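Local structure of STU0660 (Streptococcus thermophilus, 3ZTH) at residues L97-Y101 and M187-L191; H7-I13 and L30-T34. The protein takes part in CRISPR-mediated bacterial immunity as a large Csn2 protein that binds magnesium and probably binds DNA. The contacts are given in a common frame with arbitrary orientation. Numbering follows the deposited sequence.

Interaction 1 (L97-Y101 and M187-L191); sequences LAQGY and MLDHL
This is a buried helix-helix contact, in which the first turn of helix 97-106 packs against the C-terminal part of helix 177-192. Both segments are regular alpha-helix, each closed by one i to i+4 bond: Y101 N to L97 O, 2.9 Å, and L191 N to M187 O, 3.1 Å. The segment axes approach to 9.7 Å and run the same general way, crossing at +41°, with Y101 and L191 nearest (CA to CA 5.4 Å). L97 (chi1 t, chi2 p) points between two leucines: its CD1 lies 3.3 Å from L191 CD2 and 3.8 Å from L188 CD1. L188 and L191 also touch I201 and Y199 of strand 199-204, so helix 177-192 joins helix 97-106 to the central sheet of this P-loop-clan fold. M187, modelled as selenomethionine, reaches across with chi1 and chi2 both t; its SE lies 4.1 Å from A98 CB and 5.0 Å from the Y101 ring centroid, an oblique Met-aromatic contact. Y101 (chi1 t) brings CE1 to 3.5 Å from H190 CB, while H190 ND1 donates a weak hydrogen bond to Y101 OH (3.5 Å, 177°). L135 of the second subunit packs on M187 and H190.

Interaction 2 (H7-I13 and L30-T34); sequences HPYKERI and LKYYT
A loop packs here against one face of a helix. Residues 7-12 are irregular and link strands 2-5 and 13-16: H7 is extended, P8 takes helical backbone angles, and I13 opens the second strand, with backbone bonding to V5. Segment 30-34 is one turn of helix 28-43, which follows strand 20-24 and the Q26 loop, the place where P-loop proteins carry their phosphate-binding turn. L30 (chi1 t, chi2 p) comes first: its CD1 sits 3.9 Å from I13 CG1 and 4.3 Å from H7 ND1. Y33, with chi1 t and chi2 80°, leans into the loop. H7 (chi1 t) presents its ring edge to the Y33 face, a T-shaped pair with centroids 5.4 Å apart and planes at 67°. P8 CD lies 3.4 Å from Y33 CZ, and I13 CD1 meets the ring edge at 3.6 Å from Y33 CE2. The Y33 hydroxyl is hydrogen-bonded to Q6 O, in the same loop just before H7. T34 (chi1 m) turns OG1 back to bond L30 O at 2.8 Å, and that same OG1 is 4.0 Å from I13 CG2; their CA atoms, 7.7 Å apart, set the register. With no hydrogen bond between the two segments and H7 ND1 buried without a partner, the contact rests on aromatic and apolar packing around Y33.

The two contacts stand on opposite sides of the chain's centre, their own centres 33 Å apart and their nearest atoms about 20 Å apart, so neither touches the other. What connects them is the mixed central sheet: helix 177-192 of interaction 1 touches strand 199-204, and helix 28-43 of interaction 2 touches strand 254-257, with strands 232-237 and 20-24 between. Interaction 2 is the nearer to the metal, without touching it. The side chain of L30 is about 9 Å from that of Q26, which with D240 forms a magnesium site, and about 12 Å from a bound magnesium ion. Interaction 1 lies away from the metal sites. Each also meets a different neighbour: the second subunit at interaction 1, the third, through W174, at Y33.

Interaction 1 (L97-Y101 and M187-L191)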
# COMPACT_ATOMS: atom_id res chain seq x y z
N LEU A 97 -17.86 -12.17 16.00
CA LEU A 97 -18.99 -12.25 16.91
C LEU A 97 -19.03 -10.97 17.75
O LEU A 97 -20.08 -10.36 17.93
CB LEU A 97 -18.81 -13.49 17.79
CG LEU A 97 -19.95 -13.96 18.68
CD1 LEU A 97 -21.15 -14.33 17.82
CD2 LEU A 97 -19.50 -15.16 19.48
N ALA A 98 -17.87 -10.55 18.25
CA ALA A 98 -17.76 -9.35 19.07
C ALA A 98 -18.32 -8.10 18.38
O ALA A 98 -18.99 -7.27 19.00
CB ALA A 98 -16.29 -9.12 19.46
N GLN A 99 -18.04 -7.96 17.09
CA GLN A 99 -18.53 -6.82 16.35
C GLN A 99 -20.04 -6.75 16.46
O GLN A 99 -20.60 -5.73 16.84
CB GLN A 99 -18.12 -6.91 14.89
CG GLN A 99 -18.45 -5.66 14.09
CD GLN A 99 -18.19 -5.84 12.61
OE1 GLN A 99 -18.07 -4.86 11.87
NE2 GLN A 99 -18.10 -7.09 12.16
N GLY A 100 -20.70 -7.86 16.13
CA GLY A 100 -22.15 -7.89 16.20
C GLY A 100 -22.69 -7.74 17.61
O GLY A 100 -23.76 -7.17 17.81
N TYR A 101 -21.96 -8.26 18.58
CA TYR A 101 -22.37 -8.19 19.98
C TYR A 101 -22.18 -6.81 20.59
O TYR A 101 -23.11 -6.25 21.17
CB TYR A 101 -21.59 -9.22 20.79
CG TYR A 101 -21.76 -9.11 22.29
CD1 TYR A 101 -23.00 -9.33 22.89
CD2 TYR A 101 -20.67 -8.81 23.11
CE1 TYR A 101 -23.15 -9.25 24.28
CE2 TYR A 101 -20.81 -8.73 24.49
CZ TYR A 101 -22.04 -8.95 25.07
OH TYR A 101 -22.17 -8.87 26.43
N MSE A 187 -20.92 -15.09 25.03
CA MSE A 187 -21.04 -13.98 24.10
C MSE A 187 -21.99 -14.37 22.99
O MSE A 187 -22.83 -13.58 22.56
CB MSE A 187 -19.68 -13.62 23.50
CG MSE A 187 -19.79 -12.56 22.42
SE MSE A 187 -18.11 -11.74 21.96
CE MSE A 187 -17.46 -13.05 20.73
N LEU A 188 -21.86 -15.61 22.52
CA LEU A 188 -22.72 -16.12 21.46
C LEU A 188 -24.17 -16.13 21.95
O LEU A 188 -25.09 -15.82 21.20
CB LEU A 188 -22.29 -17.53 21.06
CG LEU A 188 -23.16 -18.25 20.02
CD1 LEU A 188 -23.07 -17.54 18.68
CD2 LEU A 188 -22.70 -19.69 19.90
N ASP A 189 -24.36 -16.46 23.23
CA ASP A 189 -25.70 -16.51 23.81
C ASP A 189 -26.38 -15.15 23.71
O ASP A 189 -27.45 -15.01 23.12
CB ASP A 189 -25.62 -16.94 25.28
CG ASP A 189 -26.99 -17.31 25.86
OD1 ASP A 189 -28.03 -16.92 25.29
OD2 ASP A 189 -27.03 -18.00 26.91
N HIS A 190 -25.74 -14.14 24.29
CA HIS A 190 -26.25 -12.78 24.30
C HIS A 190 -26.51 -12.25 22.90
O HIS A 190 -27.44 -11.47 22.70
CB HIS A 190 -25.29 -11.85 25.05
CG HIS A 190 -25.06 -12.25 26.48
ND1 HIS A 190 -24.17 -11.59 27.30
CD2 HIS A 190 -25.58 -13.25 27.22
CE1 HIS A 190 -24.14 -12.18 28.48
NE2 HIS A 190 -24.99 -13.19 28.46
N LEU A 191 -25.70 -12.66 21.93
CA LEU A 191 -25.93 -12.20 20.57
C LEU A 191 -27.17 -12.87 19.98
O LEU A 191 -28.07 -12.20 19.48
CB LEU A 191 -24.73 -12.51 19.67
CG LEU A 191 -24.96 -12.04 18.22
CD1 LEU A 191 -24.91 -10.52 18.19
CD2 LEU A 191 -23.93 -12.61 17.28

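Interaction 2 (H7-I13 and L30-T34)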
# COMPACT_ATOMS: atom_id res chain seq x y z
N HIS A 7 -16.93 -33.83 -3.93
CA HIS A 7 -15.65 -34.49 -3.81
C HIS A 7 -14.99 -34.41 -5.18
O HIS A 7 -15.63 -34.64 -6.19
CB HIS A 7 -15.86 -35.95 -3.43
CG HIS A 7 -14.59 -36.70 -3.16
ND1 HIS A 7 -13.99 -36.71 -1.92
CD2 HIS A 7 -13.80 -37.44 -3.96
CE1 HIS A 7 -12.89 -37.44 -1.97
NE2 HIS A 7 -12.75 -37.90 -3.20
N PRO A 8 -13.68 -34.11 -5.23
CA PRO A 8 -12.98 -34.00 -6.51
C PRO A 8 -13.16 -35.14 -7.52
O PRO A 8 -13.22 -34.88 -8.72
CB PRO A 8 -11.52 -33.80 -6.09
CG PRO A 8 -11.45 -34.44 -4.75
CD PRO A 8 -12.74 -33.98 -4.11
N TYR A 9 -13.24 -36.39 -7.08
CA TYR A 9 -13.41 -37.46 -8.07
C TYR A 9 -14.38 -38.59 -7.75
O TYR A 9 -14.54 -39.53 -8.54
CB TYR A 9 -12.05 -38.04 -8.47
CG TYR A 9 -10.92 -37.83 -7.47
CD1 TYR A 9 -10.90 -38.49 -6.24
CD2 TYR A 9 -9.87 -36.96 -7.77
CE1 TYR A 9 -9.84 -38.30 -5.33
CE2 TYR A 9 -8.81 -36.76 -6.88
CZ TYR A 9 -8.80 -37.43 -5.66
OH TYR A 9 -7.74 -37.24 -4.78
N LYS A 10 -15.04 -38.50 -6.60
CA LYS A 10 -16.00 -39.53 -6.21
C LYS A 10 -17.37 -38.93 -5.93
O LYS A 10 -17.59 -37.73 -6.10
CB LYS A 10 -15.49 -40.26 -4.97
CG LYS A 10 -14.18 -40.99 -5.16
CD LYS A 10 -13.85 -41.79 -3.91
CE LYS A 10 -12.67 -42.72 -4.13
NZ LYS A 10 -12.47 -43.59 -2.93
N GLU A 11 -18.29 -39.78 -5.49
CA GLU A 11 -19.63 -39.32 -5.16
C GLU A 11 -19.53 -38.28 -4.06
O GLU A 11 -18.50 -38.14 -3.42
CB GLU A 11 -20.48 -40.49 -4.67
CG GLU A 11 -19.81 -41.32 -3.58
CD GLU A 11 -20.68 -42.45 -3.08
OE1 GLU A 11 -21.86 -42.53 -3.48
OE2 GLU A 11 -20.17 -43.26 -2.28
N ARG A 12 -20.61 -37.55 -3.84
CA ARG A 12 -20.61 -36.53 -2.81
C ARG A 12 -20.55 -37.15 -1.43
O ARG A 12 -21.03 -38.27 -1.21
CB ARG A 12 -21.84 -35.63 -2.96
CG ARG A 12 -21.69 -34.63 -4.09
CD ARG A 12 -23.01 -34.02 -4.53
NE ARG A 12 -22.80 -33.04 -5.60
CZ ARG A 12 -22.36 -31.80 -5.41
NH1 ARG A 12 -22.09 -31.38 -4.18
NH2 ARG A 12 -22.17 -30.99 -6.44
N ILE A 13 -19.92 -36.43 -0.50
CA ILE A 13 -19.83 -36.89 0.88
C ILE A 13 -21.16 -36.52 1.51
O ILE A 13 -21.52 -35.34 1.54
CB ILE A 13 -18.68 -36.18 1.63
CG1 ILE A 13 -17.35 -36.48 0.94
CG2 ILE A 13 -18.62 -36.65 3.07
CD1 ILE A 13 -16.56 -35.25 0.59
N LEU A 30 -10.24 -37.65 4.79
CA LEU A 30 -11.56 -37.31 4.29
C LEU A 30 -12.23 -36.31 5.23
O LEU A 30 -12.86 -35.35 4.77
CB LEU A 30 -12.42 -38.57 4.12
CG LEU A 30 -13.86 -38.33 3.68
CD1 LEU A 30 -13.90 -37.75 2.27
CD2 LEU A 30 -14.63 -39.63 3.74
N LYS A 31 -12.09 -36.53 6.54
CA LYS A 31 -12.68 -35.61 7.52
C LYS A 31 -12.10 -34.23 7.29
O LYS A 31 -12.81 -33.23 7.28
CB LYS A 31 -12.38 -36.06 8.96
CG LYS A 31 -13.11 -37.35 9.37
CD LYS A 31 -13.10 -37.62 10.88
CE LYS A 31 -11.74 -38.04 11.38
NZ LYS A 31 -11.80 -38.41 12.81
N TYR A 32 -10.79 -34.19 7.09
CA TYR A 32 -10.11 -32.93 6.88
C TYR A 32 -10.59 -32.23 5.62
O TYR A 32 -10.81 -31.02 5.62
CB TYR A 32 -8.60 -33.13 6.83
CG TYR A 32 -7.84 -31.82 6.90
CD1 TYR A 32 -7.52 -31.25 8.12
CD2 TYR A 32 -7.49 -31.13 5.74
CE1 TYR A 32 -6.85 -30.04 8.20
CE2 TYR A 32 -6.82 -29.91 5.80
CZ TYR A 32 -6.51 -29.37 7.04
OH TYR A 32 -5.83 -28.17 7.13
N TYR A 33 -10.73 -33.00 4.55
CA TYR A 33 -11.19 -32.46 3.28
C TYR A 33 -12.59 -31.89 3.45
O TYR A 33 -12.90 -30.82 2.95
CB TYR A 33 -11.21 -33.56 2.22
CG TYR A 33 -11.90 -33.11 0.96
CD1 TYR A 33 -11.24 -32.31 0.03
CD2 TYR A 33 -13.24 -33.42 0.73
CE1 TYR A 33 -11.90 -31.83 -1.11
CE2 TYR A 33 -13.91 -32.95 -0.41
CZ TYR A 33 -13.23 -32.15 -1.32
OH TYR A 33 -13.88 -31.68 -2.44
N THR A 34 -13.44 -32.63 4.15
CA THR A 34 -14.81 -32.21 4.38
C THR A 34 -14.80 -30.89 5.14
O THR A 34 -15.56 -29.97 4.82
CB THR A 34 -15.58 -33.28 5.15
OG1 THR A 34 -15.48 -34.52 4.45
CG2 THR A 34 -17.05 -32.90 5.27